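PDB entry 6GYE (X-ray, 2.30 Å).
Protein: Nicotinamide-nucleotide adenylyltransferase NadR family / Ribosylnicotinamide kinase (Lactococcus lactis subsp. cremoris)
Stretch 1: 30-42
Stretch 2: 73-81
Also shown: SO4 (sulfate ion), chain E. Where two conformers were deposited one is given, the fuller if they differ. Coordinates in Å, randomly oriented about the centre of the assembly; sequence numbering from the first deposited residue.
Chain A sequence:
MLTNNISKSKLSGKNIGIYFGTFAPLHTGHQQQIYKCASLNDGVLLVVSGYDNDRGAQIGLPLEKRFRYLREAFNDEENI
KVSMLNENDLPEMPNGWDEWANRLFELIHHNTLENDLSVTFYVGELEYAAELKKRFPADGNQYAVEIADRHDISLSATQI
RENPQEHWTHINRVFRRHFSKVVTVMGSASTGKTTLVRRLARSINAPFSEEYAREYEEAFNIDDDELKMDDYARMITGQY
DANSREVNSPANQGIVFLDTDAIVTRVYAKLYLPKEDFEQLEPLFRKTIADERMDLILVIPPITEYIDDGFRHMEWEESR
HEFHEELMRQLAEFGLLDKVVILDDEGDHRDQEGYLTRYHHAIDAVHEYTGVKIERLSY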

# COMPACT_ATOMS: atom_id res chain seq x y z
N HIS A 30 -12.09 -13.88 4.01
CA HIS A 30 -11.31 -14.45 5.10
C HIS A 30 -11.92 -14.10 6.45
O HIS A 30 -12.09 -14.96 7.33
CB HIS A 30 -9.86 -13.94 5.07
CG HIS A 30 -9.09 -14.36 3.86
ND1 HIS A 30 -8.55 -13.45 2.97
CD2 HIS A 30 -8.69 -15.58 3.42
CE1 HIS A 30 -7.90 -14.09 2.02
NE2 HIS A 30 -7.96 -15.39 2.28
N GLN A 31 -12.21 -12.81 6.64
CA GLN A 31 -12.54 -12.32 7.97
C GLN A 31 -13.84 -12.92 8.46
O GLN A 31 -13.97 -13.24 9.65
CB GLN A 31 -12.57 -10.79 7.96
CG GLN A 31 -11.17 -10.24 7.75
CD GLN A 31 -11.13 -8.80 7.28
OE1 GLN A 31 -10.08 -8.32 6.84
NE2 GLN A 31 -12.26 -8.10 7.35
N GLN A 32 -14.83 -13.06 7.57
CA GLN A 32 -16.08 -13.68 7.97
C GLN A 32 -15.87 -15.13 8.39
O GLN A 32 -16.49 -15.60 9.35
CB GLN A 32 -17.11 -13.57 6.84
CG GLN A 32 -17.68 -12.16 6.77
CD GLN A 32 -17.85 -11.64 5.36
OE1 GLN A 32 -18.15 -12.40 4.44
NE2 GLN A 32 -17.61 -10.35 5.16
N GLN A 33 -14.99 -15.85 7.69
CA GLN A 33 -14.73 -17.24 8.08
C GLN A 33 -14.00 -17.29 9.40
O GLN A 33 -14.32 -18.13 10.26
CB GLN A 33 -13.93 -17.98 7.00
CG GLN A 33 -14.76 -18.32 5.77
CD GLN A 33 -14.09 -19.37 4.90
OE1 GLN A 33 -12.86 -19.53 4.92
NE2 GLN A 33 -14.89 -20.10 4.13
N ILE A 34 -13.03 -16.39 9.60
CA ILE A 34 -12.22 -16.42 10.82
C ILE A 34 -13.08 -16.15 12.04
O ILE A 34 -12.99 -16.86 13.05
CB ILE A 34 -11.05 -15.43 10.70
CG1 ILE A 34 -10.01 -15.97 9.71
CG2 ILE A 34 -10.43 -15.11 12.09
CD1 ILE A 34 -9.08 -14.92 9.16
N TYR A 35 -13.97 -15.15 11.96
CA TYR A 35 -14.81 -14.86 13.11
C TYR A 35 -15.83 -15.96 13.38
O TYR A 35 -16.19 -16.18 14.54
CB TYR A 35 -15.48 -13.50 12.94
CG TYR A 35 -14.46 -12.38 13.10
CD1 TYR A 35 -13.59 -12.38 14.20
CD2 TYR A 35 -14.33 -11.37 12.16
CE1 TYR A 35 -12.64 -11.39 14.36
CE2 TYR A 35 -13.38 -10.38 12.32
CZ TYR A 35 -12.54 -10.39 13.42
OH TYR A 35 -11.60 -9.42 13.56
N LYS A 36 -16.30 -16.69 12.34
CA LYS A 36 -17.13 -17.86 12.61
C LYS A 36 -16.31 -18.93 13.31
O LYS A 36 -16.77 -19.53 14.28
CB LYS A 36 -17.74 -18.43 11.32
CG LYS A 36 -18.84 -17.56 10.74
CD LYS A 36 -19.59 -18.25 9.60
CE LYS A 36 -20.60 -17.29 9.00
NZ LYS A 36 -21.46 -17.96 8.03
N CYS A 37 -15.09 -19.15 12.82
CA CYS A 37 -14.19 -20.11 13.44
C CYS A 37 -13.88 -19.74 14.89
O CYS A 37 -13.82 -20.61 15.77
CB CYS A 37 -12.92 -20.19 12.60
SG CYS A 37 -11.72 -21.39 13.11
N ALA A 38 -13.71 -18.44 15.17
CA ALA A 38 -13.43 -18.00 16.53
C ALA A 38 -14.66 -18.09 17.42
O ALA A 38 -14.51 -18.17 18.65
CB ALA A 38 -12.89 -16.57 16.54
N SER A 39 -15.86 -18.10 16.85
CA SER A 39 -17.05 -18.29 17.65
C SER A 39 -17.31 -19.76 17.98
O SER A 39 -18.09 -20.04 18.89
CB SER A 39 -18.25 -17.70 16.91
OG SER A 39 -17.97 -16.34 16.57
N LEU A 40 -16.69 -20.69 17.26
CA LEU A 40 -16.89 -22.12 17.47
C LEU A 40 -15.77 -22.77 18.28
O LEU A 40 -15.90 -23.93 18.65
CB LEU A 40 -17.01 -22.85 16.12
CG LEU A 40 -18.26 -22.46 15.35
CD1 LEU A 40 -18.12 -22.79 13.87
CD2 LEU A 40 -19.41 -23.20 15.97
N ASN A 41 -14.70 -22.05 18.56
CA ASN A 41 -13.57 -22.60 19.27
C ASN A 41 -13.21 -21.68 20.42
O ASN A 41 -13.64 -20.52 20.47
CB ASN A 41 -12.36 -22.79 18.35
CG ASN A 41 -12.59 -23.86 17.30
OD1 ASN A 41 -12.41 -25.04 17.57
ND2 ASN A 41 -12.98 -23.45 16.09
N ASP A 42 -12.41 -22.22 21.34
CA ASP A 42 -11.88 -21.38 22.41
C ASP A 42 -10.84 -20.40 21.88
O ASP A 42 -10.75 -19.27 22.39
CB ASP A 42 -11.28 -22.26 23.50
CG ASP A 42 -12.31 -23.17 24.13
OD1 ASP A 42 -13.39 -22.67 24.51
OD2 ASP A 42 -12.06 -24.39 24.21
N ALA A 73 -3.71 -6.45 11.82
CA ALA A 73 -5.13 -6.56 11.51
C ALA A 73 -5.89 -7.20 12.64
O ALA A 73 -7.04 -6.84 12.89
CB ALA A 73 -5.33 -7.37 10.22
N PHE A 74 -5.27 -8.14 13.36
CA PHE A 74 -5.90 -8.81 14.49
C PHE A 74 -5.26 -8.39 15.82
O PHE A 74 -5.11 -9.19 16.75
CB PHE A 74 -5.87 -10.32 14.26
CG PHE A 74 -6.74 -10.77 13.08
CD1 PHE A 74 -8.11 -10.92 13.23
CD2 PHE A 74 -6.18 -10.97 11.82
CE1 PHE A 74 -8.93 -11.31 12.16
CE2 PHE A 74 -6.97 -11.34 10.74
CZ PHE A 74 -8.36 -11.52 10.90
N ASN A 75 -4.90 -7.10 15.96
CA ASN A 75 -4.19 -6.64 17.15
C ASN A 75 -5.08 -6.44 18.37
O ASN A 75 -4.58 -6.08 19.43
CB ASN A 75 -3.41 -5.34 16.87
CG ASN A 75 -4.32 -4.14 16.55
OD1 ASN A 75 -5.54 -4.23 16.53
ND2 ASN A 75 -3.70 -2.99 16.30
N ASP A 76 -6.38 -6.63 18.23
CA ASP A 76 -7.34 -6.37 19.31
C ASP A 76 -8.26 -7.56 19.49
O ASP A 76 -9.48 -7.41 19.59
CB ASP A 76 -8.13 -5.10 19.03
CG ASP A 76 -8.99 -4.67 20.22
OD1 ASP A 76 -8.67 -5.03 21.37
OD2 ASP A 76 -10.02 -4.00 19.99
N GLU A 77 -7.70 -8.78 19.45
CA GLU A 77 -8.46 -10.01 19.58
C GLU A 77 -7.95 -10.83 20.75
O GLU A 77 -6.75 -11.07 20.89
CB GLU A 77 -8.40 -10.86 18.30
CG GLU A 77 -8.90 -10.16 17.04
CD GLU A 77 -10.41 -9.98 17.02
OE1 GLU A 77 -11.10 -10.60 17.88
OE2 GLU A 77 -10.89 -9.20 16.16
N GLU A 78 -8.88 -11.27 21.60
CA GLU A 78 -8.56 -12.16 22.70
C GLU A 78 -7.94 -13.46 22.20
O GLU A 78 -6.75 -13.71 22.39
CB GLU A 78 -9.83 -12.44 23.51
CG GLU A 78 -11.11 -12.30 22.68
CD GLU A 78 -12.29 -11.79 23.49
OE1 GLU A 78 -13.09 -12.62 23.98
OE2 GLU A 78 -12.42 -10.56 23.64
N ASN A 79 -8.76 -14.27 21.54
CA ASN A 79 -8.46 -15.67 21.27
C ASN A 79 -7.92 -15.91 19.86
O ASN A 79 -8.08 -17.02 19.33
CB ASN A 79 -9.71 -16.51 21.52
CG ASN A 79 -10.90 -16.11 20.63
OD1 ASN A 79 -11.06 -14.95 20.25
ND2 ASN A 79 -11.76 -17.08 20.31
N ILE A 80 -7.31 -14.92 19.22
CA ILE A 80 -6.81 -15.10 17.86
C ILE A 80 -5.33 -14.76 17.83
O ILE A 80 -4.94 -13.63 18.11
CB ILE A 80 -7.58 -14.26 16.82
CG1 ILE A 80 -9.06 -14.64 16.79
CG2 ILE A 80 -7.00 -14.46 15.42
CD1 ILE A 80 -9.88 -13.77 15.87
N LYS A 81 -4.51 -15.75 17.47
CA LYS A 81 -3.07 -15.61 17.33
C LYS A 81 -2.70 -15.78 15.86
O LYS A 81 -3.33 -16.55 15.14
CB LYS A 81 -2.33 -16.65 18.18
CG LYS A 81 -0.80 -16.56 18.16
CD LYS A 81 -0.30 -15.35 18.94
CE LYS A 81 1.22 -15.27 18.97
NZ LYS A 81 1.65 -14.03 19.69
S SO4 E . -5.62 -17.16 0.05
O1 SO4 E . -6.92 -17.32 0.69
O2 SO4 E . -5.26 -15.74 -0.06
O3 SO4 E . -4.67 -17.88 0.90
O4 SO4 E . -5.61 -17.70 -1.30

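Three residues account for about half of the contact between stretch 30-42, most of it helix, and stretch 73-81: Phe74, Asn79 and Tyr35. Together the two stretches bury a modest 392 Å², counted over both sides. Apolar packing round Phe74 and Ile80 is joined by a Tyr35-Glu77 hydrogen bond at one end and by hydrogen bonds from Asn79 at the other.

Phe74 covers the most surface. It is the first residue after a helix to leave helical phi/psi. Its CA-to-CB bond points sideways, but chi1 in the m well brings the ring closer to stretch 1. The tip of the ring meets Ile34, with CZ of Phe74 3.9 Å from CD1 of Ile34. The CG of Gln31 lies 4.4 Å from the same CZ of Phe74, so the aliphatic part of a polar side chain adds to the packing. A flat, apolar ring suits this buried place, where it touches three residues of the helix.

Tyr35 is the third of these. Its CA-to-CB bond also points sideways relative to stretch 2, but the end of the side chain comes nearer. Its ring packs against two neighbours: CZ of Tyr35 is 3.9 Å from CE1 of Phe74, and CE1 of Tyr35 is 3.9 Å from CD1 of Ile80. The hydroxyl lies beside the Phe74 ring, with OH of Tyr35 3.6 Å from CE1 of Phe74, and donates a hydrogen bond to Glu77, with OH of Tyr35 2.7 Å from OE2 of Glu77. The carboxylate oxygen lies at the edge of the Tyr35 ring, near its plane. Tyrosine thus combines apolar packing with a polar tip at a more exposed site.

Ile80 fills the middle. Its CA-to-CB bond points toward stretch 1, and CD1 of Ile80 lies 4.0 Å from CG2 of Ile34 and 4.2 Å from CB of Ala38. The residues Ile34, Tyr35 and Ala38 therefore converge on a single methyl group. The i to i+4 spacing of Ile34 and Ala38 places both on the side of the helix that faces stretch 2.

Asn79 holds the other end. Its CA-to-CB bond points toward stretch 1, and chi1 is in the p well. The amide ND2 of Asn79 donates to the backbone O of Asp42 at 3.2 Å. A second, weak hydrogen bond runs from ND2 of Asn79 to O of Ala38 at 3.4 Å. An amide nitrogen carries two hydrogens, which suits a site with two backbone carbonyls. The backbone of Asp42 also packs closely here, O of Asp42 lying 3.1 Å from CB of Asn79, while the CA-to-CB bond of Asp42 points away. Nearby, ND2 of Asn41 donates to O of Cys37 at 3.0 Å, tying the loop back to the helix.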